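Long-range contacts in DUF1573 domain-containing protein (Porphyromonas gingivalis, PDB 2QSV), which is of unknown function, though possibly linked to a cysteine-type peptidase activity, and is represented here by its C-terminal part, two Ig-like beta-sandwich domains: residues Val37-Leu42 with Arg51-Gln56; Leu65-Pro70 with Val101-Val106; Pro81-Val86 with Lys94-Val99; Gly118-Ser123 with Ile200-Asn205; Ala147-Leu152 with Arg168-Pro173. All coordinates share one frame; numbering follows the deposited sequence.

Overall arrangement
Interactions 1, 2 and 3 lie in the first Ig-like domain, interactions 4 and 5 in the second. Interactions 1 and 3 touch within one five-stranded sheet, where strands 35-41 and 76-87 are neighbours; both are partly buried backbone ladders, but in interaction 1 the side chain of R51 grips a backbone carbonyl, while in interaction 3 E85 and K94 form a salt bridge. Interaction 2 shares strand 94-105 with interaction 3 but is buried, crosses between sheets and is wholly apolar. Interaction 4 is its nearest counterpart in the second domain, buried and mostly apolar, whereas interaction 5, like interaction 1, joins an outermost strand to its sheet. N205 links interactions 4 and 5. Where interactions 2 and 4 meet, I203 packs against residues 104-106.

Interaction 1: Val37-Leu42 with Arg51-Gln56; sequences VAVVSL and RAFRLQ
V37 lies alongside F53 and overlaps one face of its ring, with CB 4.1 Å from the ring centroid in a CH-pi contact. CG1 of V37 adds a 3.6 Å approach to F53 CZ. This is the edge of the five-stranded sheet in the first Ig-like beta sandwich, where strand 35-41 runs antiparallel to the outermost strand 52-55. F53 CG takes the crowded position between its own backbone N and carbonyl carbon (chi1 51°); the ring also packs on L63 in the opposite sheet. V37 and F53 form a hydrogen-bonded pair, each N bonding to the other's O. A38 and A52 follow as a non-hydrogen-bonded pair on the other face.

Beyond them R51 takes over from the regular ladder. Its backbone O accepts from V39 N at 3.0 Å, and its side chain swings round to the O of the same valine. The chain bends at chi3 (77°), which places NE for a side-on grip: R51 NH2 reaches V39 O at 2.8 Å and R51 NE reaches it at 3.2 Å, both from the same face of the carbonyl plane. The NH2 bond is the straighter, 160° at the hydrogen. The side chain of V39 packs on L48, L82 and L84. L42 meets the arginine tip to tip: its CG sits over the centre of the guanidinium, and its CD1 approaches R51 NH1 at 3.6 Å.

Interaction 2: Leu65-Pro70 with Val101-Val106; sequences LSLAVP and VSLPLV
Two pairs meet tip to tip across the core: L65 with V101, and V69 with L105. The contact spans the two sheets of the first Ig-like beta sandwich, strand 61-67 belonging to the four-stranded sheet and strand 94-105 to the five-stranded one. L67 and L103 have their CA atoms 9.1 Å apart, too far for backbone pairing, and no hydrogen bond crosses. The segments run in roughly the same direction, 31° apart, and every contact between them is apolar.

In the tip-to-tip pairs one methyl meets another. L65 CD2 comes to 4.0 Å from V101 CG2, and V69 CG1 to 3.8 Å from L105 CD2. L105 CG stands anti to the backbone N (chi1 -179°), and both of its methyls touch V69.

The crossing contacts gather on L103. L67 crosses it at about a right angle, so that L67 CD1 touches both methyls of the fork, at 3.8 Å from L103 CD2 and 3.9 Å from L103 CD1.

Polar bonds run within each sheet: S102 OG is hydrogen-bonded to D79 OD1, and the backbone of strand 61-67 bonds to V23 of strand 22-29, to G21 just before it, and to S47 of strand 46-47. P104 packs against I203 of the second domain. Past the end of strand 61-67, the remaining methyl of V69, CG2, lies 4.0 Å from both L103 CD2 and L105 CD1.

Interaction 3: Pro81-Val86 with Lys94-Val99; sequences PLVLEV and KAVDSV
E85 and K94 cross at the partly exposed end of the pairing, and their conformations differ sharply. E85 is extended, with CG anti to the backbone N (chi1 176°). K94 bends at chi2, chi3 and chi4, and its bent chain crosses the glutamate. The alkyl part therefore lies against the acid: K94 CD is 3.8 Å from E85 CG, and K94 CE comes closer to E85 OE1, at 3.2 Å, than NZ does. The salt bridge between K94 NZ and E85 OE1 spans 3.6 Å.

On the same face as E85, V83 and V96 each hold CG1 anti to the backbone N, and these two methyls touch at 3.8 Å. S98 CB rests 3.9 Å from P81 CB.

All this sits on a beta hairpin, strands 76-87 and 94-105, inside the five-stranded sheet of the first Ig-like sandwich. L82 with V99, L84 with D97 and V86 with A95 are its antiparallel hydrogen-bonded pairs, two backbone bonds to each. The opposite face carries L82, L84, V86 and V99, with A95 and the exposed D97 among them. L84 CG is anti to its carbonyl carbon, and the side chain packs on L3 and V5; V86 also reaches L3, and L82 and V99 both meet L25. Across the strands, L82 CB sits 3.6 Å from V99 O.

Interaction 4: Gly118-Ser123 with Ile200-Asn205; sequences GVMELS and ISIICN
The methyl of M120, a selenomethionine, reaches two residues of strand 195-204 at once: its CE is 3.8 Å from C204 SG and 3.9 Å from I202 CG2. M120 CG is anti to the backbone N, and a bend at chi3 (76°) then brings CE round to them. The selenium follows at longer range, SE to I202 CG2 at 4.2 Å. The other branch of the isoleucine is met tip to tip by L122, whose CD2 lies 3.9 Å from I202 CD1. At the far end G118 N makes a weak hydrogen bond to N205 O, 3.3 Å long.

The next shell fixes these groups. N205 is held through its amide, OD1 accepting from R151 N and ND2 donating to P149 O; together the two bonds set the rotation of the amide and tie the end of strand 195-204 to segment 147-152. M120 is pinned by its backbone, its N bonding to D206 OD2 and its O to R212 NH1. I142 packs against M120, L122 and I202 alike, closing the same apolar patch, and I214 adds to it beside L122.

Strand 120-121 is outermost in the four-stranded sheet, next to strand 136-144, whereas strand 195-204 lies inside the five-stranded one. Methyl and sulfur contacts bridging two sheets in this way are part of the hydrophobic core of an Ig-like beta sandwich, here the HYDIN/CFA65/VesB-like domain.

Interaction 5: Ala147-Leu152 with Arg168-Pro173; sequences AGPLRL and RTEIKP
L150 and I171 exchange a pair of backbone hydrogen bonds, L150 N to I171 O and I171 N to L150 O, both 2.8 Å. L152 N continues the ladder to T169 O at 2.9 Å. I171 O also accepts from N144 ND2, the amide that bonds G148 O as well, so N144 braces both segments where the pairing ends. Facing away from strand 150-157, E170 O is taken by the side chain of its own segment: R168 NE reaches it at 2.8 Å, nearly along the C=O axis.

R151 and E170 are the non-hydrogen-bonded pair, their side chains side by side on one face. Their salt bridge is long, R151 NH1 to E170 OE1 at 3.6 Å, with the guanidinium and carboxylate planes turned 50° apart. P149 lies alongside the same glutamate, its CB 3.6 Å from E170 OE2 and above one face of the R151 guanidinium, offset toward the rim.

The other face is apolar. L152 CG, anti to its carbonyl carbon (chi1 -51°), sits 4.0 Å from I171 CD1, and L150 and L152 both continue onto I142 and M120. Past the strand end, P173 CG rests 3.6 Å from A147 O. Short strand 170-171 is thus added as the outermost strand of a five-stranded sheet, one face polar and the other turned to the core, as at the edge of an Ig-like beta sandwich.

Interaction 1: Val37-Leu42 with Arg51-Gln56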
# COMPACT_ATOMS: atom_id res chain seq x y z
N VAL A 37 18.59 19.60 -1.32
CA VAL A 37 17.59 18.56 -1.03
C VAL A 37 17.84 17.89 0.31
O VAL A 37 18.94 17.43 0.58
CB VAL A 37 17.49 17.50 -2.15
CG1 VAL A 37 16.34 16.52 -1.87
CG2 VAL A 37 17.28 18.16 -3.50
N ALA A 38 16.81 17.88 1.15
CA ALA A 38 16.85 17.13 2.38
C ALA A 38 15.69 16.13 2.40
O ALA A 38 14.55 16.47 2.09
CB ALA A 38 16.81 18.06 3.58
N VAL A 39 16.01 14.88 2.71
CA VAL A 39 15.03 13.86 3.04
C VAL A 39 14.69 14.09 4.51
O VAL A 39 15.41 13.66 5.41
CB VAL A 39 15.59 12.43 2.82
CG1 VAL A 39 14.53 11.38 3.13
CG2 VAL A 39 16.10 12.27 1.38
N VAL A 40 13.58 14.78 4.75
CA VAL A 40 13.25 15.22 6.11
C VAL A 40 12.52 14.17 6.98
O VAL A 40 12.52 14.26 8.20
CB VAL A 40 12.51 16.60 6.11
CG1 VAL A 40 13.44 17.71 5.60
CG2 VAL A 40 11.27 16.56 5.26
N SER A 41 11.91 13.17 6.34
CA SER A 41 11.27 12.08 7.07
C SER A 41 11.37 10.80 6.25
O SER A 41 11.16 10.83 5.04
CB SER A 41 9.81 12.43 7.36
OG SER A 41 9.24 11.55 8.30
N LEU A 42 11.72 9.69 6.90
CA LEU A 42 11.80 8.36 6.29
C LEU A 42 10.73 7.48 6.91
O LEU A 42 10.48 7.59 8.08
CB LEU A 42 13.13 7.67 6.63
CG LEU A 42 14.46 8.00 5.97
CD1 LEU A 42 15.59 7.28 6.73
CD2 LEU A 42 14.46 7.60 4.50
N ARG A 51 20.84 11.17 2.87
CA ARG A 51 19.74 11.97 3.46
C ARG A 51 19.80 13.48 3.27
O ARG A 51 18.79 14.17 3.43
CB ARG A 51 19.61 11.68 4.96
CG ARG A 51 18.88 10.39 5.24
CD ARG A 51 18.30 10.39 6.62
NE ARG A 51 17.08 11.19 6.64
CZ ARG A 51 16.15 11.11 7.58
NH1 ARG A 51 16.29 10.24 8.57
NH2 ARG A 51 15.09 11.89 7.51
N ALA A 52 20.98 14.02 2.97
CA ALA A 52 21.16 15.47 2.82
C ALA A 52 22.22 15.74 1.77
O ALA A 52 23.42 15.68 2.05
CB ALA A 52 21.52 16.13 4.17
N PHE A 53 21.77 16.01 0.55
CA PHE A 53 22.67 16.13 -0.57
C PHE A 53 22.44 17.38 -1.42
O PHE A 53 21.36 18.00 -1.34
CB PHE A 53 22.57 14.90 -1.46
CG PHE A 53 21.17 14.54 -1.85
CD1 PHE A 53 20.39 13.72 -1.03
CD2 PHE A 53 20.64 14.98 -3.06
CE1 PHE A 53 19.11 13.37 -1.40
CE2 PHE A 53 19.35 14.63 -3.45
CZ PHE A 53 18.58 13.81 -2.61
N ARG A 54 23.44 17.75 -2.22
CA ARG A 54 23.28 18.76 -3.30
C ARG A 54 23.10 18.17 -4.70
O ARG A 54 23.72 17.16 -5.06
CB ARG A 54 24.48 19.69 -3.35
CG ARG A 54 24.16 21.13 -3.03
CD ARG A 54 24.87 21.55 -1.75
NE ARG A 54 25.19 22.98 -1.78
CZ ARG A 54 25.45 23.74 -0.70
NH1 ARG A 54 25.41 23.22 0.53
NH2 ARG A 54 25.74 25.03 -0.87
N LEU A 55 22.29 18.86 -5.51
CA LEU A 55 21.95 18.42 -6.87
C LEU A 55 22.16 19.52 -7.90
O LEU A 55 21.63 20.63 -7.75
CB LEU A 55 20.48 18.05 -6.98
CG LEU A 55 19.88 16.67 -6.76
CD1 LEU A 55 18.40 16.74 -7.19
CD2 LEU A 55 20.62 15.58 -7.53
N GLN A 56 22.85 19.19 -8.98
CA GLN A 56 23.24 20.18 -9.99
C GLN A 56 22.17 20.51 -11.06
O GLN A 56 21.76 21.68 -11.21
CB GLN A 56 24.55 19.74 -10.67
CG GLN A 56 25.50 18.92 -9.75
CD GLN A 56 26.35 19.80 -8.82
OE1 GLN A 56 27.19 20.58 -9.28
NE2 GLN A 56 26.14 19.66 -7.51

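Interaction 2: Leu65-Pro70 with Val101-Val106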
# COMPACT_ATOMS: atom_id res chain seq x y z
N LEU A 65 16.43 2.94 -0.83
CA LEU A 65 15.83 2.70 0.47
C LEU A 65 15.93 1.21 0.78
O LEU A 65 15.34 0.38 0.08
CB LEU A 65 14.37 3.15 0.47
CG LEU A 65 13.98 4.63 0.37
CD1 LEU A 65 14.52 5.36 -0.87
CD2 LEU A 65 12.46 4.69 0.37
N SER A 66 16.71 0.89 1.81
CA SER A 66 16.83 -0.47 2.32
C SER A 66 15.74 -0.79 3.32
O SER A 66 15.45 0.02 4.21
CB SER A 66 18.17 -0.67 3.03
OG SER A 66 19.22 -0.61 2.09
N LEU A 67 15.21 -2.00 3.22
CA LEU A 67 14.22 -2.47 4.15
C LEU A 67 14.85 -2.76 5.49
O LEU A 67 15.84 -3.47 5.58
CB LEU A 67 13.53 -3.74 3.61
CG LEU A 67 12.32 -4.26 4.39
CD1 LEU A 67 11.16 -3.24 4.49
CD2 LEU A 67 11.85 -5.59 3.74
N ALA A 68 14.25 -2.22 6.54
CA ALA A 68 14.69 -2.46 7.90
C ALA A 68 13.45 -2.53 8.78
O ALA A 68 13.04 -1.52 9.34
CB ALA A 68 15.65 -1.31 8.37
N VAL A 69 12.82 -3.70 8.88
CA VAL A 69 11.56 -3.79 9.60
C VAL A 69 11.83 -3.68 11.10
O VAL A 69 12.65 -4.42 11.62
CB VAL A 69 10.74 -5.11 9.30
CG1 VAL A 69 9.47 -5.18 10.21
CG2 VAL A 69 10.37 -5.22 7.84
N PRO A 70 11.15 -2.75 11.78
CA PRO A 70 11.29 -2.69 13.23
C PRO A 70 10.89 -4.02 13.88
O PRO A 70 9.87 -4.63 13.50
CB PRO A 70 10.31 -1.58 13.65
CG PRO A 70 10.12 -0.78 12.45
CD PRO A 70 10.25 -1.71 11.28
N VAL A 101 5.69 5.17 0.41
CA VAL A 101 6.40 3.92 0.41
C VAL A 101 5.49 2.85 1.06
O VAL A 101 5.02 3.03 2.20
CB VAL A 101 7.74 4.08 1.14
CG1 VAL A 101 8.59 2.83 1.02
CG2 VAL A 101 8.53 5.35 0.66
N SER A 102 5.25 1.75 0.35
CA SER A 102 4.39 0.65 0.82
C SER A 102 5.15 -0.64 1.05
O SER A 102 6.08 -0.99 0.30
CB SER A 102 3.24 0.39 -0.16
OG SER A 102 2.33 1.47 -0.11
N LEU A 103 4.76 -1.32 2.11
CA LEU A 103 5.32 -2.61 2.49
C LEU A 103 4.18 -3.58 2.81
O LEU A 103 3.41 -3.34 3.75
CB LEU A 103 6.23 -2.45 3.73
CG LEU A 103 6.80 -3.73 4.38
CD1 LEU A 103 7.67 -4.52 3.38
CD2 LEU A 103 7.57 -3.36 5.65
N PRO A 104 4.06 -4.67 2.02
CA PRO A 104 3.22 -5.83 2.39
C PRO A 104 3.97 -6.74 3.35
O PRO A 104 4.69 -7.63 2.91
CB PRO A 104 2.93 -6.55 1.04
CG PRO A 104 3.70 -5.67 -0.08
CD PRO A 104 4.73 -4.88 0.71
N LEU A 105 3.81 -6.50 4.65
CA LEU A 105 4.56 -7.23 5.67
C LEU A 105 3.70 -8.43 6.10
O LEU A 105 2.53 -8.26 6.53
CB LEU A 105 4.90 -6.32 6.86
CG LEU A 105 5.71 -6.99 7.98
CD1 LEU A 105 7.09 -7.50 7.52
CD2 LEU A 105 5.86 -6.10 9.25
N VAL A 106 4.24 -9.64 5.93
CA VAL A 106 3.48 -10.87 6.26
C VAL A 106 4.09 -11.60 7.47
O VAL A 106 5.17 -11.24 7.94
CB VAL A 106 3.31 -11.83 4.99
CG1 VAL A 106 2.59 -11.09 3.83
CG2 VAL A 106 4.64 -12.40 4.52

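Interaction 3: Pro81-Val86 with Lys94-Val99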
# COMPACT_ATOMS: atom_id res chain seq x y z
N PRO A 81 5.15 7.91 4.23
CA PRO A 81 5.77 8.81 3.25
C PRO A 81 7.30 8.96 3.39
O PRO A 81 7.87 8.96 4.48
CB PRO A 81 5.07 10.15 3.50
CG PRO A 81 4.78 10.13 5.01
CD PRO A 81 4.46 8.66 5.32
N LEU A 82 7.95 9.08 2.25
CA LEU A 82 9.31 9.61 2.21
C LEU A 82 9.16 11.13 1.94
O LEU A 82 8.62 11.56 0.91
CB LEU A 82 10.10 8.89 1.12
CG LEU A 82 11.52 9.39 0.85
CD1 LEU A 82 12.44 8.81 1.91
CD2 LEU A 82 11.97 8.95 -0.54
N VAL A 83 9.59 11.97 2.88
CA VAL A 83 9.31 13.41 2.72
C VAL A 83 10.52 14.17 2.18
O VAL A 83 11.60 14.18 2.78
CB VAL A 83 8.72 14.05 4.02
CG1 VAL A 83 8.23 15.49 3.73
CG2 VAL A 83 7.56 13.20 4.55
N LEU A 84 10.33 14.80 1.03
CA LEU A 84 11.40 15.56 0.37
C LEU A 84 11.23 17.08 0.45
O LEU A 84 10.25 17.63 -0.04
CB LEU A 84 11.53 15.14 -1.10
CG LEU A 84 11.80 13.65 -1.28
CD1 LEU A 84 11.72 13.33 -2.75
CD2 LEU A 84 13.15 13.23 -0.67
N GLU A 85 12.19 17.73 1.08
CA GLU A 85 12.20 19.18 1.20
C GLU A 85 13.25 19.80 0.27
O GLU A 85 14.45 19.55 0.41
CB GLU A 85 12.47 19.61 2.64
CG GLU A 85 12.58 21.12 2.79
CD GLU A 85 13.14 21.50 4.14
OE1 GLU A 85 12.32 21.73 5.06
OE2 GLU A 85 14.40 21.53 4.27
N VAL A 86 12.78 20.59 -0.67
CA VAL A 86 13.63 21.20 -1.68
C VAL A 86 13.77 22.71 -1.48
O VAL A 86 12.75 23.43 -1.34
CB VAL A 86 13.07 20.87 -3.06
CG1 VAL A 86 13.36 21.95 -4.06
CG2 VAL A 86 13.61 19.52 -3.50
N LYS A 94 11.23 27.12 -0.91
CA LYS A 94 10.71 25.81 -0.55
C LYS A 94 9.61 25.23 -1.43
O LYS A 94 8.63 25.88 -1.79
CB LYS A 94 10.18 25.84 0.88
CG LYS A 94 11.19 26.12 1.94
CD LYS A 94 11.79 24.84 2.45
CE LYS A 94 11.21 24.48 3.75
NZ LYS A 94 11.90 25.25 4.80
N ALA A 95 9.78 23.95 -1.74
CA ALA A 95 8.68 23.07 -2.04
C ALA A 95 8.90 21.80 -1.21
O ALA A 95 10.02 21.34 -1.00
CB ALA A 95 8.62 22.75 -3.51
N VAL A 96 7.81 21.25 -0.67
CA VAL A 96 7.86 19.99 0.07
C VAL A 96 6.97 19.00 -0.64
O VAL A 96 5.82 19.30 -1.00
CB VAL A 96 7.40 20.16 1.56
CG1 VAL A 96 7.21 18.79 2.23
CG2 VAL A 96 8.37 21.01 2.34
N ASP A 97 7.51 17.81 -0.88
CA ASP A 97 6.72 16.74 -1.46
C ASP A 97 7.05 15.37 -0.88
O ASP A 97 8.12 15.17 -0.33
CB ASP A 97 6.81 16.75 -2.99
CG ASP A 97 5.50 17.20 -3.63
OD1 ASP A 97 4.50 16.42 -3.52
OD2 ASP A 97 5.46 18.33 -4.22
N SER A 98 6.09 14.46 -0.97
CA SER A 98 6.30 13.13 -0.47
C SER A 98 6.03 12.02 -1.49
O SER A 98 5.22 12.16 -2.40
CB SER A 98 5.51 12.91 0.81
OG SER A 98 4.15 12.94 0.52
N VAL A 99 6.78 10.94 -1.35
CA VAL A 99 6.56 9.72 -2.10
C VAL A 99 6.06 8.71 -1.09
O VAL A 99 6.67 8.54 -0.03
CB VAL A 99 7.90 9.26 -2.76
CG1 VAL A 99 7.80 7.83 -3.33
CG2 VAL A 99 8.29 10.25 -3.88

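Interaction 4: Gly118-Ser123 with Ile200-Asn205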
# COMPACT_ATOMS: atom_id res chain seq x y z
N GLY A 118 -4.55 -19.82 9.53
CA GLY A 118 -5.82 -20.05 8.88
C GLY A 118 -5.66 -20.38 7.38
O GLY A 118 -4.54 -20.39 6.85
N VAL A 119 -6.77 -20.73 6.74
CA VAL A 119 -6.81 -20.93 5.28
C VAL A 119 -8.04 -20.16 4.84
O VAL A 119 -9.18 -20.48 5.25
CB VAL A 119 -6.88 -22.43 4.82
CG1 VAL A 119 -6.89 -22.50 3.22
CG2 VAL A 119 -5.70 -23.27 5.32
N MSE A 120 -7.83 -19.13 4.03
CA MSE A 120 -8.91 -18.23 3.61
C MSE A 120 -9.59 -18.72 2.33
O MSE A 120 -8.91 -18.97 1.31
CB MSE A 120 -8.38 -16.78 3.45
CG MSE A 120 -9.52 -15.71 3.17
SE MSE A 120 -8.99 -13.96 3.71
CE MSE A 120 -7.80 -13.71 2.10
N GLU A 121 -10.91 -18.83 2.38
CA GLU A 121 -11.69 -19.07 1.20
C GLU A 121 -12.67 -17.91 0.99
O GLU A 121 -13.39 -17.52 1.91
CB GLU A 121 -12.40 -20.42 1.35
CG GLU A 121 -13.36 -20.74 0.26
CD GLU A 121 -14.14 -22.01 0.56
OE1 GLU A 121 -13.48 -23.06 0.78
OE2 GLU A 121 -15.39 -21.95 0.54
N LEU A 122 -12.67 -17.34 -0.22
CA LEU A 122 -13.60 -16.25 -0.60
C LEU A 122 -13.67 -16.09 -2.13
O LEU A 122 -12.82 -16.60 -2.88
CB LEU A 122 -13.24 -14.86 -0.00
CG LEU A 122 -11.79 -14.28 0.08
CD1 LEU A 122 -10.72 -14.89 -0.83
CD2 LEU A 122 -11.70 -12.81 0.11
N SER A 123 -14.64 -15.31 -2.54
CA SER A 123 -14.75 -14.87 -3.90
C SER A 123 -13.72 -13.77 -4.16
O SER A 123 -13.57 -12.81 -3.40
CB SER A 123 -16.18 -14.37 -4.12
OG SER A 123 -16.20 -13.60 -5.32
N ILE A 200 -9.26 -5.02 -3.81
CA ILE A 200 -9.18 -5.05 -2.36
C ILE A 200 -7.99 -5.94 -1.98
O ILE A 200 -7.95 -7.06 -2.37
CB ILE A 200 -10.49 -5.61 -1.69
CG1 ILE A 200 -11.68 -4.72 -2.06
CG2 ILE A 200 -10.26 -5.61 -0.18
CD1 ILE A 200 -13.12 -5.44 -1.93
N SER A 201 -7.05 -5.42 -1.21
CA SER A 201 -5.89 -6.21 -0.81
C SER A 201 -6.00 -6.63 0.65
O SER A 201 -6.28 -5.80 1.55
CB SER A 201 -4.60 -5.41 -1.00
OG SER A 201 -4.42 -5.08 -2.37
N ILE A 202 -5.82 -7.94 0.88
CA ILE A 202 -5.94 -8.50 2.24
C ILE A 202 -4.68 -9.18 2.62
O ILE A 202 -4.23 -10.04 1.94
CB ILE A 202 -7.15 -9.55 2.35
CG1 ILE A 202 -8.49 -8.88 1.96
CG2 ILE A 202 -7.15 -10.23 3.78
CD1 ILE A 202 -9.68 -9.87 1.76
N ILE A 203 -4.08 -8.77 3.72
CA ILE A 203 -2.95 -9.49 4.26
C ILE A 203 -3.45 -10.33 5.45
O ILE A 203 -4.10 -9.81 6.33
CB ILE A 203 -1.81 -8.55 4.66
CG1 ILE A 203 -1.20 -7.97 3.34
CG2 ILE A 203 -0.71 -9.34 5.46
CD1 ILE A 203 -0.07 -7.08 3.52
N CYS A 204 -3.14 -11.62 5.45
CA CYS A 204 -3.72 -12.56 6.42
C CYS A 204 -2.70 -13.62 6.69
O CYS A 204 -1.65 -13.69 6.03
CB CYS A 204 -5.04 -13.18 5.87
SG CYS A 204 -4.78 -14.17 4.40
N ASN A 205 -3.03 -14.49 7.63
CA ASN A 205 -2.11 -15.51 8.06
C ASN A 205 -2.39 -16.82 7.39
O ASN A 205 -2.28 -17.88 8.02
CB ASN A 205 -2.12 -15.65 9.61
CG ASN A 205 -3.43 -16.23 10.15
OD1 ASN A 205 -4.46 -16.21 9.46
ND2 ASN A 205 -3.38 -16.81 11.37

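Interaction 5: Ala147-Leu152 with Arg168-Pro173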
# COMPACT_ATOMS: atom_id res chain seq x y z
N ALA A 147 -6.97 -24.89 10.22
CA ALA A 147 -6.97 -25.59 11.52
C ALA A 147 -6.77 -24.61 12.68
O ALA A 147 -7.06 -24.94 13.80
CB ALA A 147 -5.88 -26.70 11.55
N GLY A 148 -6.28 -23.41 12.38
CA GLY A 148 -6.06 -22.35 13.32
C GLY A 148 -6.94 -21.14 12.98
O GLY A 148 -7.66 -21.14 11.96
N PRO A 149 -6.89 -20.11 13.84
CA PRO A 149 -7.66 -18.89 13.61
C PRO A 149 -7.07 -18.13 12.40
O PRO A 149 -5.84 -17.99 12.27
CB PRO A 149 -7.47 -18.06 14.91
CG PRO A 149 -6.26 -18.62 15.56
CD PRO A 149 -6.02 -20.01 15.04
N LEU A 150 -7.95 -17.69 11.52
CA LEU A 150 -7.59 -16.85 10.39
C LEU A 150 -7.61 -15.42 10.86
O LEU A 150 -8.64 -14.96 11.39
CB LEU A 150 -8.59 -17.05 9.26
CG LEU A 150 -8.45 -16.16 7.99
CD1 LEU A 150 -7.15 -16.49 7.22
CD2 LEU A 150 -9.71 -16.36 7.08
N ARG A 151 -6.47 -14.73 10.72
CA ARG A 151 -6.33 -13.35 11.11
C ARG A 151 -6.20 -12.43 9.90
O ARG A 151 -5.40 -12.73 9.00
CB ARG A 151 -5.08 -13.20 11.97
CG ARG A 151 -5.17 -14.00 13.29
CD ARG A 151 -3.84 -13.90 14.07
NE ARG A 151 -3.77 -14.96 15.06
CZ ARG A 151 -4.52 -15.00 16.17
NH1 ARG A 151 -5.39 -14.02 16.42
NH2 ARG A 151 -4.41 -16.01 17.02
N LEU A 152 -6.97 -11.35 9.87
CA LEU A 152 -6.95 -10.40 8.77
C LEU A 152 -6.14 -9.23 9.28
O LEU A 152 -6.65 -8.40 10.02
CB LEU A 152 -8.36 -9.96 8.36
CG LEU A 152 -9.41 -11.01 8.05
CD1 LEU A 152 -10.74 -10.38 7.56
CD2 LEU A 152 -8.94 -12.12 7.10
N ARG A 168 -15.27 -8.86 11.29
CA ARG A 168 -14.32 -9.35 12.28
C ARG A 168 -12.96 -9.49 11.64
O ARG A 168 -12.87 -9.69 10.42
CB ARG A 168 -14.70 -10.78 12.70
CG ARG A 168 -15.88 -10.87 13.61
CD ARG A 168 -16.09 -12.37 14.08
NE ARG A 168 -14.96 -12.80 14.87
CZ ARG A 168 -14.75 -12.45 16.13
NH1 ARG A 168 -15.61 -11.66 16.75
NH2 ARG A 168 -13.68 -12.90 16.78
N THR A 169 -11.92 -9.46 12.45
CA THR A 169 -10.56 -9.66 11.93
C THR A 169 -9.94 -10.94 12.43
O THR A 169 -8.77 -11.23 12.11
CB THR A 169 -9.58 -8.50 12.25
OG1 THR A 169 -9.54 -8.31 13.67
CG2 THR A 169 -9.97 -7.20 11.57
N GLU A 170 -10.69 -11.71 13.21
CA GLU A 170 -10.23 -13.04 13.60
C GLU A 170 -11.39 -14.01 13.43
O GLU A 170 -12.51 -13.76 13.93
CB GLU A 170 -9.66 -13.07 15.02
CG GLU A 170 -9.10 -14.46 15.39
CD GLU A 170 -8.85 -14.63 16.89
OE1 GLU A 170 -8.79 -13.60 17.61
OE2 GLU A 170 -8.71 -15.80 17.36
N ILE A 171 -11.11 -15.08 12.69
CA ILE A 171 -12.13 -16.03 12.27
C ILE A 171 -11.73 -17.41 12.70
O ILE A 171 -10.67 -17.93 12.30
CB ILE A 171 -12.46 -15.96 10.76
CG1 ILE A 171 -12.96 -14.54 10.39
CG2 ILE A 171 -13.65 -16.86 10.39
CD1 ILE A 171 -11.87 -13.61 9.84
N LYS A 172 -12.61 -18.04 13.50
CA LYS A 172 -12.29 -19.40 13.99
C LYS A 172 -12.44 -20.44 12.87
O LYS A 172 -13.17 -20.20 11.92
CB LYS A 172 -13.14 -19.80 15.23
CG LYS A 172 -14.61 -19.88 14.96
CD LYS A 172 -15.43 -20.23 16.25
CE LYS A 172 -15.51 -19.09 17.27
NZ LYS A 172 -16.15 -19.58 18.55
N PRO A 173 -11.77 -21.59 13.00
CA PRO A 173 -11.92 -22.69 11.99
C PRO A 173 -13.36 -23.07 11.70
O PRO A 173 -14.17 -23.24 12.65
CB PRO A 173 -11.16 -23.87 12.60
CG PRO A 173 -10.21 -23.25 13.60
CD PRO A 173 -10.81 -21.94 14.06